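Local coordinates for titin (PDB 2J8H), which forms an elastic filament of the muscle sarcomere, in which this fragment is a rigid tandem of two A-band immunoglobulin domains, at residues N15-S20 against E97-I102; T23-V28 against Y61-I66; E109-V114 against Q188-L193; V135-K140 against V177-N182. All blocks are in the same frame, centred on the assembly; numbering follows the deposited sequence.

How the interactions relate
Both immunoglobulin domains of the tandem are represented, and no active site lies among the contacts. Interaction 2 lies in the first domain. Interaction 1 sits at the end of that domain, 22 Å away between centres, where the strand carrying 97-102 runs on into the second. There N182 of interaction 4 takes V98 O on its ND2 and A100 N on its OD1. Interactions 3 and 4 belong to the second domain, with centres 13 Å apart. They meet in one sheet, where K189 N reaches V178 O at 3.0 Å. Interactions 2 and 3 lie far apart, about 46 Å between centres. Interactions 1 and 3 pair their strands parallel; 2 and 4 pair theirs antiparallel.

Interaction 1 (N15-S20 against E97-I102); sequences NVRYQS and EVPAKI
R17 and E97 form the parallel bridge between the short A' strand and the G strand of the first immunoglobulin domain. E97 holds the backbone on both sides of R17. E97 N donates to V16 O at 2.8 Å, and Y18 N donates to E97 O, also at 2.8 Å. Both bonds are nearly straight. A type II turn from R17 to S20 then leads the chain away from segment 97-102.

The charged contact lies on the side of the sheet where R17 and E97 both point. R17 NE meets E97 OE1 at 3.3 Å in a salt bridge whose hydrogen bond is weak. The oxygen lies at the guanidinium edge, in its plane, and the two side chains cross at about a right angle. R17 CG is anti to the backbone N (chi1 -177°). The bend at chi2 (69°) sets CD 3.5 Å from E97 O, and a second bend at chi3 (49°) places NE, the atom that meets E97 OE1. The guanidinium has a second partner, as R17 NH1 donates to N21 O of the second subunit.

Apolar contacts are few. Y18 CB touches V98 CG2 at 3.9 Å, and R17 CD lies 4.0 Å from P99 CD.

The backbone bonds are short and the ion pair is long. Pairing of the strands therefore probably rests mainly on the main chain, with the guanidinium shared between E97 and a neighbouring subunit.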
loop_
_atom_site.group_PDB
_atom_site.type_symbol
_atom_site.label_atom_id
_atom_site.label_comp_id
_atom_site.label_asym_id
_atom_site.label_seq_id
_atom_site.Cartn_x
_atom_site.Cartn_y
_atom_site.Cartn_z
ATOM N N ASN A 15 9.250 14.141 -7.622
ATOM C CA ASN A 15 8.786 13.041 -8.453
ATOM C C ASN A 15 8.375 11.913 -7.519
ATOM O O ASN A 15 9.212 11.309 -6.858
ATOM C CB ASN A 15 9.896 12.551 -9.368
ATOM C CG ASN A 15 10.132 13.475 -10.534
ATOM O OD1 ASN A 15 10.620 14.578 -10.365
ATOM N ND2 ASN A 15 9.785 13.027 -11.728
ATOM N N VAL A 16 7.088 11.623 -7.480
ATOM C CA VAL A 16 6.535 10.704 -6.501
ATOM C C VAL A 16 5.790 9.607 -7.229
ATOM O O VAL A 16 5.137 9.843 -8.240
ATOM C CB VAL A 16 5.590 11.460 -5.534
ATOM C CG1 VAL A 16 4.916 10.518 -4.532
ATOM C CG2 VAL A 16 6.374 12.510 -4.807
ATOM N N ARG A 17 5.923 8.388 -6.729
ATOM C CA ARG A 17 5.217 7.271 -7.308
ATOM C C ARG A 17 3.726 7.422 -7.039
ATOM O O ARG A 17 3.325 7.846 -5.972
ATOM C CB ARG A 17 5.747 5.944 -6.750
ATOM C CG ARG A 17 5.116 4.717 -7.350
ATOM C CD ARG A 17 5.497 4.508 -8.804
ATOM N NE ARG A 17 6.942 4.598 -9.056
ATOM C CZ ARG A 17 7.819 3.606 -8.917
ATOM N NH1 ARG A 17 7.443 2.384 -8.522
ATOM N NH2 ARG A 17 9.102 3.839 -9.192
ATOM N N TYR A 18 2.928 7.110 -8.048
ATOM C CA TYR A 18 1.476 7.006 -7.945
ATOM C C TYR A 18 1.042 6.310 -6.641
ATOM O O TYR A 18 1.626 5.302 -6.259
ATOM C CB TYR A 18 1.020 6.207 -9.164
ATOM C CG TYR A 18 -0.419 5.814 -9.237
ATOM C CD1 TYR A 18 -1.409 6.769 -9.428
ATOM C CD2 TYR A 18 -0.786 4.480 -9.179
ATOM C CE1 TYR A 18 -2.743 6.411 -9.520
ATOM C CE2 TYR A 18 -2.115 4.103 -9.275
ATOM C CZ TYR A 18 -3.095 5.088 -9.442
ATOM O OH TYR A 18 -4.423 4.713 -9.548
ATOM N N GLN A 19 0.035 6.879 -5.974
ATOM C CA GLN A 19 -0.544 6.373 -4.708
ATOM C C GLN A 19 0.317 6.567 -3.439
ATOM O O GLN A 19 -0.121 6.224 -2.347
ATOM C CB GLN A 19 -1.037 4.920 -4.847
ATOM C CG GLN A 19 -2.258 4.803 -5.800
ATOM C CD GLN A 19 -2.730 3.375 -6.062
ATOM O OE1 GLN A 19 -2.124 2.390 -5.609
ATOM N NE2 GLN A 19 -3.810 3.253 -6.833
ATOM N N SER A 20 1.521 7.114 -3.573
ATOM C CA SER A 20 2.305 7.540 -2.420
ATOM C C SER A 20 1.878 8.937 -2.003
ATOM O O SER A 20 1.110 9.595 -2.703
ATOM C CB SER A 20 3.797 7.531 -2.736
ATOM O OG SER A 20 4.268 6.200 -2.864
ATOM N N GLU A 97 4.797 9.562 -11.033
ATOM C CA GLU A 97 5.303 8.478 -11.841
ATOM C C GLU A 97 4.267 7.369 -11.799
ATOM O O GLU A 97 3.857 6.930 -10.723
ATOM C CB GLU A 97 6.634 7.944 -11.294
ATOM C CG GLU A 97 7.638 9.021 -10.838
ATOM C CD GLU A 97 8.831 8.427 -10.095
ATOM O OE1 GLU A 97 8.666 7.393 -9.387
ATOM O OE2 GLU A 97 9.939 8.981 -10.240
ATOM N N VAL A 98 3.816 6.949 -12.973
ATOM C CA VAL A 98 2.850 5.858 -13.063
ATOM C C VAL A 98 3.450 4.843 -14.019
ATOM O O VAL A 98 3.660 5.151 -15.206
ATOM C CB VAL A 98 1.486 6.344 -13.599
ATOM C CG1 VAL A 98 0.474 5.205 -13.584
ATOM C CG2 VAL A 98 0.981 7.565 -12.800
ATOM N N PRO A 99 3.789 3.655 -13.517
ATOM C CA PRO A 99 4.324 2.607 -14.388
ATOM C C PRO A 99 3.378 2.273 -15.528
ATOM O O PRO A 99 2.155 2.315 -15.336
ATOM C CB PRO A 99 4.445 1.409 -13.440
ATOM C CG PRO A 99 4.623 2.014 -12.134
ATOM C CD PRO A 99 3.729 3.199 -12.118
ATOM N N ALA A 100 3.918 1.947 -16.701
ATOM C CA ALA A 100 3.054 1.558 -17.820
ATOM C C ALA A 100 2.313 0.313 -17.430
ATOM O O ALA A 100 2.926 -0.632 -16.940
ATOM C CB ALA A 100 3.853 1.314 -19.104
ATOM N N LYS A 101 1.007 0.288 -17.677
ATOM C CA LYS A 101 0.192 -0.832 -17.247
ATOM C C LYS A 101 -0.994 -0.989 -18.169
ATOM O O LYS A 101 -1.620 -0.019 -18.554
ATOM C CB LYS A 101 -0.256 -0.623 -15.784
ATOM C CG LYS A 101 -1.050 -1.772 -15.172
ATOM C CD LYS A 101 -0.190 -2.963 -14.791
ATOM C CE LYS A 101 -1.050 -4.276 -14.535
ATOM N NZ LYS A 101 -1.502 -4.984 -15.789
ATOM N N ILE A 102 -1.266 -2.224 -18.549
ATOM C CA ILE A 102 -2.425 -2.559 -19.371
ATOM C C ILE A 102 -3.500 -3.081 -18.421
ATOM O O ILE A 102 -3.199 -3.894 -17.558
ATOM C CB ILE A 102 -2.101 -3.670 -20.386
ATOM C CG1 ILE A 102 -1.099 -3.206 -21.426
ATOM C CG2 ILE A 102 -3.368 -4.146 -21.073
ATOM C CD1 ILE A 102 -1.504 -1.964 -22.166
#

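Interaction 2 (T23-V28 against Y61-I66); sequences TLVCKV and YHQLII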
loop_
_atom_site.group_PDB
_atom_site.type_symbol
_atom_site.label_atom_id
_atom_site.label_comp_id
_atom_site.label_asym_id
_atom_site.label_seq_id
_atom_site.Cartn_x
_atom_site.Cartn_y
_atom_site.Cartn_z
ATOM N N THR A 23 5.198 15.040 -0.073
ATOM C CA THR A 23 5.388 16.018 0.992
ATOM C C THR A 23 6.283 17.103 0.483
ATOM O O THR A 23 7.408 16.847 0.080
ATOM C CB THR A 23 6.018 15.374 2.224
ATOM O OG1 THR A 23 5.183 14.289 2.632
ATOM C CG2 THR A 23 6.149 16.397 3.367
ATOM N N LEU A 24 5.767 18.320 0.509
ATOM C CA LEU A 24 6.496 19.492 0.075
ATOM C C LEU A 24 6.879 20.206 1.351
ATOM O O LEU A 24 6.013 20.429 2.201
ATOM C CB LEU A 24 5.582 20.386 -0.740
ATOM C CG LEU A 24 5.176 19.924 -2.138
ATOM C CD1 LEU A 24 4.342 18.682 -2.173
ATOM C CD2 LEU A 24 4.366 21.010 -2.734
ATOM N N VAL A 25 8.157 20.537 1.498
ATOM C CA VAL A 25 8.692 21.041 2.745
ATOM C C VAL A 25 9.480 22.288 2.424
ATOM O O VAL A 25 10.164 22.347 1.390
ATOM C CB VAL A 25 9.694 20.049 3.416
ATOM C CG1 VAL A 25 9.970 20.499 4.860
ATOM C CG2 VAL A 25 9.196 18.601 3.385
ATOM N N CYS A 26 9.436 23.269 3.314
ATOM C CA CYS A 26 10.281 24.452 3.164
ATOM C C CYS A 26 10.559 24.991 4.553
ATOM O O CYS A 26 9.939 24.527 5.527
ATOM C CB CYS A 26 9.606 25.483 2.268
ATOM S SG CYS A 26 8.106 26.157 2.897
ATOM N N LYS A 27 11.514 25.922 4.648
ATOM C CA LYS A 27 11.843 26.572 5.898
ATOM C C LYS A 27 11.821 28.085 5.671
ATOM O O LYS A 27 12.509 28.608 4.796
ATOM C CB LYS A 27 13.199 26.128 6.436
ATOM C CG LYS A 27 13.534 26.660 7.812
ATOM C CD LYS A 27 14.927 26.222 8.180
ATOM C CE LYS A 27 15.311 26.617 9.572
ATOM N NZ LYS A 27 16.578 25.935 9.907
ATOM N N VAL A 28 11.036 28.759 6.497
ATOM C CA VAL A 28 10.766 30.172 6.363
ATOM C C VAL A 28 11.407 30.928 7.519
ATOM O O VAL A 28 11.367 30.489 8.665
ATOM C CB VAL A 28 9.241 30.384 6.347
ATOM C CG1 VAL A 28 8.841 31.873 6.415
ATOM C CG2 VAL A 28 8.637 29.694 5.110
ATOM N N TYR A 61 9.595 25.574 9.941
ATOM C CA TYR A 61 9.398 24.534 8.957
ATOM C C TYR A 61 7.926 24.383 8.643
ATOM O O TYR A 61 7.101 24.337 9.560
ATOM C CB TYR A 61 9.919 23.200 9.443
ATOM C CG TYR A 61 11.398 23.150 9.550
ATOM C CD1 TYR A 61 12.021 23.467 10.733
ATOM C CD2 TYR A 61 12.186 22.797 8.457
ATOM C CE1 TYR A 61 13.419 23.426 10.853
ATOM C CE2 TYR A 61 13.578 22.747 8.556
ATOM C CZ TYR A 61 14.184 23.070 9.758
ATOM O OH TYR A 61 15.562 23.035 9.889
ATOM N N HIS A 62 7.627 24.290 7.351
ATOM C CA HIS A 62 6.264 24.168 6.844
ATOM C C HIS A 62 6.225 23.044 5.851
ATOM O O HIS A 62 7.130 22.927 5.006
ATOM C CB HIS A 62 5.861 25.441 6.127
ATOM C CG HIS A 62 5.693 26.595 7.052
ATOM N ND1 HIS A 62 4.504 26.857 7.693
ATOM C CD2 HIS A 62 6.585 27.500 7.517
ATOM C CE1 HIS A 62 4.662 27.901 8.484
ATOM N NE2 HIS A 62 5.917 28.305 8.399
ATOM N N GLN A 63 5.202 22.197 5.941
ATOM C CA GLN A 63 5.067 21.159 4.949
ATOM C C GLN A 63 3.613 20.894 4.601
ATOM O O GLN A 63 2.700 21.099 5.404
ATOM C CB GLN A 63 5.862 19.891 5.330
ATOM C CG GLN A 63 5.232 18.989 6.316
ATOM C CD GLN A 63 6.090 17.820 6.763
ATOM O OE1 GLN A 63 7.235 17.664 6.356
ATOM N NE2 GLN A 63 5.550 17.027 7.679
ATOM N N LEU A 64 3.424 20.496 3.353
ATOM C CA LEU A 64 2.141 20.104 2.850
ATOM C C LEU A 64 2.261 18.646 2.472
ATOM O O LEU A 64 3.168 18.269 1.727
ATOM C CB LEU A 64 1.807 20.929 1.620
ATOM C CG LEU A 64 0.574 20.483 0.800
ATOM C CD1 LEU A 64 -0.704 20.739 1.564
ATOM C CD2 LEU A 64 0.581 21.231 -0.557
ATOM N N ILE A 65 1.354 17.825 2.975
ATOM C CA ILE A 65 1.279 16.441 2.591
ATOM C C ILE A 65 0.064 16.241 1.697
ATOM O O ILE A 65 -1.063 16.520 2.099
ATOM C CB ILE A 65 1.165 15.498 3.815
ATOM C CG1 ILE A 65 2.251 15.833 4.855
ATOM C CG2 ILE A 65 1.267 14.008 3.371
ATOM C CD1 ILE A 65 2.046 15.170 6.229
ATOM N N ILE A 66 0.317 15.745 0.480
ATOM C CA ILE A 66 -0.726 15.401 -0.482
ATOM C C ILE A 66 -0.790 13.906 -0.504
ATOM O O ILE A 66 0.162 13.266 -0.911
ATOM C CB ILE A 66 -0.391 15.897 -1.900
ATOM C CG1 ILE A 66 -0.023 17.381 -1.858
ATOM C CG2 ILE A 66 -1.541 15.643 -2.861
ATOM C CD1 ILE A 66 0.569 17.902 -3.146
#
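T23-V28 and Y61-I66 pair antiparallel as the B and E strands of the first immunoglobulin sandwich. Four main-chain hydrogen bonds join them. L24 and L64 exchange two, from L24 N to L64 O and from L64 N to L24 O. C26 and H62 exchange two more, from C26 N to H62 O and from H62 N to C26 O. Between and beside these pairs, CA-H...O contacts add to the ladder. The closest has Q63 CA 3.0 Å from L24 O.

Apolar packing lies on the face that carries L24, C26, H62 and L64. This face looks into the sandwich, where L24, H62 and L64 touch W38 of strand 35-40. L24 CD1 meets I66 CD1 at 4.0 Å. C26 SG stands between its backbone N and carbonyl carbon (chi1 64°) and lies 4.0 Å from H62 CB. C26 has the place of the B-strand cysteine of a classical immunoglobulin disulfide, but it packs on V79 of strand 76-83. V28 CG2 comes obliquely to the H62 ring, 3.8 Å from CD2.

The other face carries T23, V25, K27, Y61, Q63 and I65. T23 CG2 approaches Q63 OE1 at 3.4 Å. That oxygen accepts a hydrogen bond from I186 N of the second subunit, while Q63 NE2 binds Q55.

K27 lies over one face of the Y61 ring in a CH-pi contact. Its CG is 4.1 Å from the ring centroid. The extended chain continues past the ring, and K27 NZ donates to Y61 OH at 3.1 Å.

Interaction 3 (E109-V114 against Q188-L193); sequences EGMGAV and QKTVEL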
loop_
_atom_site.group_PDB
_atom_site.type_symbol
_atom_site.label_atom_id
_atom_site.label_comp_id
_atom_site.label_asym_id
_atom_site.label_seq_id
_atom_site.Cartn_x
_atom_site.Cartn_y
_atom_site.Cartn_z
ATOM N N GLU A 109 -9.484 -17.006 -18.815
ATOM C CA GLU A 109 -8.211 -17.719 -18.776
ATOM C C GLU A 109 -6.994 -16.794 -18.875
ATOM O O GLU A 109 -6.041 -17.084 -19.572
ATOM C CB GLU A 109 -8.201 -18.798 -19.873
ATOM C CG GLU A 109 -9.076 -19.998 -19.512
ATOM C CD GLU A 109 -8.372 -20.972 -18.554
ATOM O OE1 GLU A 109 -7.357 -21.580 -18.986
ATOM O OE2 GLU A 109 -8.829 -21.156 -17.389
ATOM N N GLY A 110 -7.042 -15.669 -18.178
ATOM C CA GLY A 110 -5.916 -14.736 -18.146
ATOM C C GLY A 110 -5.765 -13.833 -19.342
ATOM O O GLY A 110 -4.900 -12.958 -19.359
ATOM N N MET A 111 -6.622 -14.008 -20.340
ATOM C CA MET A 111 -6.546 -13.221 -21.553
ATOM C C MET A 111 -7.854 -12.516 -21.789
ATOM O O MET A 111 -8.912 -12.964 -21.349
ATOM C CB MET A 111 -6.275 -14.134 -22.740
ATOM C CG MET A 111 -4.947 -14.801 -22.712
ATOM S SD MET A 111 -4.768 -15.868 -24.175
ATOM C CE MET A 111 -5.889 -17.183 -23.759
ATOM N N GLY A 112 -7.781 -11.406 -22.499
ATOM C CA GLY A 112 -8.963 -10.814 -23.068
ATOM C C GLY A 112 -9.625 -11.832 -23.977
ATOM O O GLY A 112 -8.985 -12.775 -24.439
ATOM N N ALA A 113 -10.913 -11.630 -24.218
ATOM C CA ALA A 113 -11.671 -12.445 -25.135
ATOM C C ALA A 113 -12.662 -11.559 -25.859
ATOM O O ALA A 113 -13.460 -10.861 -25.236
ATOM C CB ALA A 113 -12.402 -13.511 -24.391
ATOM N N VAL A 114 -12.621 -11.624 -27.180
ATOM C CA VAL A 114 -13.592 -10.948 -28.028
ATOM C C VAL A 114 -14.188 -12.025 -28.919
ATOM O O VAL A 114 -13.461 -12.785 -29.541
ATOM C CB VAL A 114 -12.943 -9.807 -28.850
ATOM C CG1 VAL A 114 -13.963 -9.182 -29.793
ATOM C CG2 VAL A 114 -12.369 -8.748 -27.908
ATOM N N GLN A 188 2.408 -6.113 -20.817
ATOM C CA GLN A 188 1.698 -6.637 -21.977
ATOM C C GLN A 188 0.597 -7.579 -21.549
ATOM O O GLN A 188 0.631 -8.156 -20.448
ATOM C CB GLN A 188 2.637 -7.328 -22.963
ATOM C CG GLN A 188 3.107 -8.707 -22.609
ATOM C CD GLN A 188 3.863 -9.378 -23.761
ATOM O OE1 GLN A 188 4.762 -8.784 -24.369
ATOM N NE2 GLN A 188 3.491 -10.609 -24.061
ATOM N N LYS A 189 -0.396 -7.703 -22.411
ATOM C CA LYS A 189 -1.516 -8.594 -22.195
ATOM C C LYS A 189 -1.922 -9.121 -23.564
ATOM O O LYS A 189 -1.602 -8.531 -24.583
ATOM C CB LYS A 189 -2.701 -7.871 -21.548
ATOM C CG LYS A 189 -2.504 -7.413 -20.096
ATOM C CD LYS A 189 -2.371 -8.587 -19.145
ATOM C CE LYS A 189 -1.849 -8.169 -17.793
ATOM N NZ LYS A 189 -0.420 -7.666 -17.856
ATOM N N THR A 190 -2.608 -10.251 -23.557
ATOM C CA THR A 190 -3.067 -10.894 -24.757
ATOM C C THR A 190 -4.585 -10.900 -24.754
ATOM O O THR A 190 -5.223 -11.041 -23.713
ATOM C CB THR A 190 -2.525 -12.320 -24.814
ATOM O OG1 THR A 190 -1.098 -12.243 -24.866
ATOM C CG2 THR A 190 -3.037 -13.091 -26.044
ATOM N N VAL A 191 -5.147 -10.771 -25.946
ATOM C CA VAL A 191 -6.580 -10.897 -26.184
ATOM C C VAL A 191 -6.800 -11.946 -27.276
ATOM O O VAL A 191 -6.196 -11.853 -28.348
ATOM C CB VAL A 191 -7.158 -9.565 -26.701
ATOM C CG1 VAL A 191 -8.633 -9.691 -26.982
ATOM C CG2 VAL A 191 -6.885 -8.450 -25.708
ATOM N N GLU A 192 -7.634 -12.944 -27.008
ATOM C CA GLU A 192 -7.995 -13.896 -28.046
ATOM C C GLU A 192 -9.266 -13.438 -28.738
ATOM O O GLU A 192 -10.284 -13.180 -28.082
ATOM C CB GLU A 192 -8.194 -15.306 -27.508
ATOM C CG GLU A 192 -8.580 -16.253 -28.644
ATOM C CD GLU A 192 -8.673 -17.687 -28.238
ATOM O OE1 GLU A 192 -8.570 -17.972 -27.026
ATOM O OE2 GLU A 192 -8.856 -18.525 -29.147
ATOM N N LEU A 193 -9.201 -13.359 -30.070
ATOM C CA LEU A 193 -10.352 -13.044 -30.897
ATOM C C LEU A 193 -10.779 -14.319 -31.562
ATOM O O LEU A 193 -9.961 -14.997 -32.154
ATOM C CB LEU A 193 -9.979 -12.019 -31.969
ATOM C CG LEU A 193 -11.030 -11.627 -33.017
ATOM C CD1 LEU A 193 -12.340 -11.261 -32.363
ATOM C CD2 LEU A 193 -10.538 -10.448 -33.881
HETATM O O HOH W 1 -2.833 -11.623 -21.049
#
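The A' strand of the second immunoglobulin domain joins the G strand here in a parallel pair, at one border of the five-stranded sheet. Residues G112-V114 run beside V191-L193. G112 brackets V191: G112 N donates to T190 O at 2.9 Å, and E192 N donates to G112 O. In the second bond the donor stands well above the carbonyl plane. E192 in turn brackets A113, because its O accepts from V114 N. Beside G110 a water links the two segments. It donates to G110 O and accepts from T190 N.

At G112 the two strands come close, with 3.9 Å between the CA atoms of G112 and V191. With no side chain on G112, V191 CG2 lies directly against its CA, at 4.1 Å. A bound glycerol, probably from the crystallisation liquor, hydrogen-bonds to A113 N.

M111 and T190 lie side by side, pointing the same way. M111 SD touches T190 CG2 at 3.8 Å, and M111 CB sits 3.4 Å from T190 O. M111 also packs on F175 of the adjoining strand 174-182.

V114, V191 and L193 share the other side of the sheet, where V191 reaches I124 and I126 of strand 123-131. V114 CG2 meets V191 CG1 at 4.0 Å. The chi2 of L193 (50°) turns CD1 to V114, where it touches V114 CG1 at 3.7 Å.

Interaction 4 (V135-K140 against V177-N182); sequences VITWQK and VVCAKN
V177 pairs with Q139 where the F strand runs antiparallel to the C strand of the second immunoglobulin domain. V177 N donates to Q139 O, and Q139 N donates to V177 O. V177 CG1 rests against Q139 OE1 at 4.0 Å, and a water lies 2.6 Å from that same oxygen.

V178 points into the sandwich beside W138, the core tryptophan of the C strand. V178 CB sits over one face of the indole, 3.7 Å from the centroid of the six-membered ring and almost on its normal. V178 CG2 touches W138 CE2 at 3.8 Å. W138 NE1 hydrogen-bonds to T160 OG1. Two places after Y176, V178 takes the position of the F-strand cysteine of classical immunoglobulin domains.

C179 exchanges two backbone hydrogen bonds with T137. Its CB lies 3.5 Å from T137 OG1, which stands between the backbone N and the carbonyl carbon (chi1 64°).

A180 faces inward again. Its CB meets I136 CD1 at 3.6 Å.

K181 closes the ladder with V135 through two more backbone hydrogen bonds. A second water, also hydrogen-bonded to T137 OG1, accepts from K181 NZ at 2.8 Å and donates to V135 O at 2.7 Å.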
loop_
_atom_site.group_PDB
_atom_site.type_symbol
_atom_site.label_atom_id
_atom_site.label_comp_id
_atom_site.label_asym_id
_atom_site.label_seq_id
_atom_site.Cartn_x
_atom_site.Cartn_y
_atom_site.Cartn_z
ATOM N N VAL A 135 4.645 4.137 -24.703
ATOM C CA VAL A 135 4.618 3.680 -26.064
ATOM C C VAL A 135 3.741 2.436 -26.109
ATOM O O VAL A 135 3.911 1.524 -25.314
ATOM C CB VAL A 135 5.999 3.335 -26.573
ATOM C CG1 VAL A 135 5.892 2.746 -27.979
ATOM C CG2 VAL A 135 6.902 4.607 -26.583
ATOM N N ILE A 136 2.795 2.433 -27.038
ATOM C CA ILE A 136 1.844 1.357 -27.193
ATOM C C ILE A 136 2.189 0.598 -28.448
ATOM O O ILE A 136 2.435 1.201 -29.487
ATOM C CB ILE A 136 0.418 1.901 -27.352
ATOM C CG1 ILE A 136 -0.044 2.606 -26.072
ATOM C CG2 ILE A 136 -0.555 0.793 -27.806
ATOM C CD1 ILE A 136 -0.021 1.767 -24.802
ATOM N N THR A 137 2.234 -0.731 -28.358
ATOM C CA THR A 137 2.398 -1.557 -29.554
ATOM C C THR A 137 1.410 -2.693 -29.564
ATOM O O THR A 137 1.010 -3.182 -28.518
ATOM C CB THR A 137 3.810 -2.147 -29.684
ATOM O OG1 THR A 137 4.048 -3.040 -28.608
ATOM C CG2 THR A 137 4.864 -1.070 -29.695
ATOM N N TRP A 138 1.021 -3.113 -30.760
ATOM C CA TRP A 138 0.137 -4.264 -30.951
ATOM C C TRP A 138 0.824 -5.265 -31.848
ATOM O O TRP A 138 1.556 -4.893 -32.781
ATOM C CB TRP A 138 -1.170 -3.849 -31.633
ATOM C CG TRP A 138 -2.152 -3.166 -30.805
ATOM C CD1 TRP A 138 -2.249 -1.824 -30.571
ATOM C CD2 TRP A 138 -3.236 -3.774 -30.111
ATOM N NE1 TRP A 138 -3.327 -1.569 -29.773
ATOM C CE2 TRP A 138 -3.954 -2.754 -29.484
ATOM C CE3 TRP A 138 -3.691 -5.082 -29.996
ATOM C CZ2 TRP A 138 -5.075 -3.007 -28.711
ATOM C CZ3 TRP A 138 -4.801 -5.324 -29.237
ATOM C CH2 TRP A 138 -5.483 -4.300 -28.608
ATOM N N GLN A 139 0.582 -6.543 -31.572
ATOM C CA GLN A 139 1.116 -7.644 -32.367
ATOM C C GLN A 139 0.033 -8.702 -32.549
ATOM O O GLN A 139 -0.816 -8.865 -31.681
ATOM C CB GLN A 139 2.251 -8.391 -31.633
ATOM C CG GLN A 139 3.397 -7.592 -31.083
ATOM C CD GLN A 139 4.058 -8.282 -29.851
ATOM O OE1 GLN A 139 4.460 -7.602 -28.883
ATOM N NE2 GLN A 139 4.164 -9.641 -29.887
ATOM N N LYS A 140 0.092 -9.447 -33.648
ATOM C CA LYS A 140 -0.663 -10.697 -33.759
ATOM C C LYS A 140 0.363 -11.799 -33.832
ATOM O O LYS A 140 1.130 -11.884 -34.792
ATOM C CB LYS A 140 -1.562 -10.751 -34.984
ATOM C CG LYS A 140 -2.523 -11.925 -34.947
ATOM C CD LYS A 140 -3.336 -12.052 -36.221
ATOM C CE LYS A 140 -4.359 -13.168 -36.079
ATOM N NZ LYS A 140 -5.180 -13.357 -37.291
ATOM N N VAL A 177 -1.499 -9.238 -29.017
ATOM C CA VAL A 177 -0.731 -8.819 -27.871
ATOM C C VAL A 177 -0.617 -7.297 -27.901
ATOM O O VAL A 177 -0.208 -6.731 -28.904
ATOM C CB VAL A 177 0.657 -9.469 -27.868
ATOM C CG1 VAL A 177 1.454 -8.988 -26.669
ATOM C CG2 VAL A 177 0.529 -10.999 -27.869
ATOM N N VAL A 178 -1.022 -6.649 -26.811
ATOM C CA VAL A 178 -0.883 -5.198 -26.666
ATOM C C VAL A 178 0.125 -4.951 -25.541
ATOM O O VAL A 178 0.120 -5.652 -24.500
ATOM C CB VAL A 178 -2.224 -4.517 -26.359
ATOM C CG1 VAL A 178 -2.878 -5.129 -25.139
ATOM C CG2 VAL A 178 -2.043 -2.978 -26.220
ATOM N N CYS A 179 1.010 -3.991 -25.764
ATOM C CA CYS A 179 2.089 -3.741 -24.842
ATOM C C CYS A 179 2.215 -2.248 -24.614
ATOM O O CYS A 179 2.083 -1.474 -25.558
ATOM C CB CYS A 179 3.354 -4.357 -25.420
ATOM S SG CYS A 179 4.870 -4.177 -24.433
ATOM N N ALA A 180 2.416 -1.851 -23.355
ATOM C CA ALA A 180 2.664 -0.463 -22.978
ATOM C C ALA A 180 4.027 -0.421 -22.307
ATOM O O ALA A 180 4.302 -1.239 -21.426
ATOM C CB ALA A 180 1.572 0.046 -22.025
ATOM N N LYS A 181 4.869 0.527 -22.725
ATOM C CA LYS A 181 6.215 0.714 -22.182
ATOM C C LYS A 181 6.453 2.177 -21.833
ATOM O O LYS A 181 6.181 3.067 -22.643
ATOM C CB LYS A 181 7.302 0.349 -23.209
ATOM C CG LYS A 181 7.235 -1.033 -23.817
ATOM C CD LYS A 181 7.860 -1.057 -25.242
ATOM C CE LYS A 181 7.879 -2.484 -25.840
ATOM N NZ LYS A 181 6.540 -3.052 -26.189
ATOM N N ASN A 182 6.985 2.421 -20.642
ATOM C CA ASN A 182 7.662 3.684 -20.357
ATOM C C ASN A 182 8.867 3.414 -19.487
ATOM O O ASN A 182 9.253 2.251 -19.305
ATOM C CB ASN A 182 6.701 4.734 -19.756
ATOM C CG ASN A 182 6.183 4.379 -18.385
ATOM O OD1 ASN A 182 6.618 3.419 -17.747
ATOM N ND2 ASN A 182 5.225 5.172 -17.914
HETATM O O HOH W 2 4.838 -0.818 -26.376
HETATM O O HOH W 3 2.711 -5.660 -28.791
#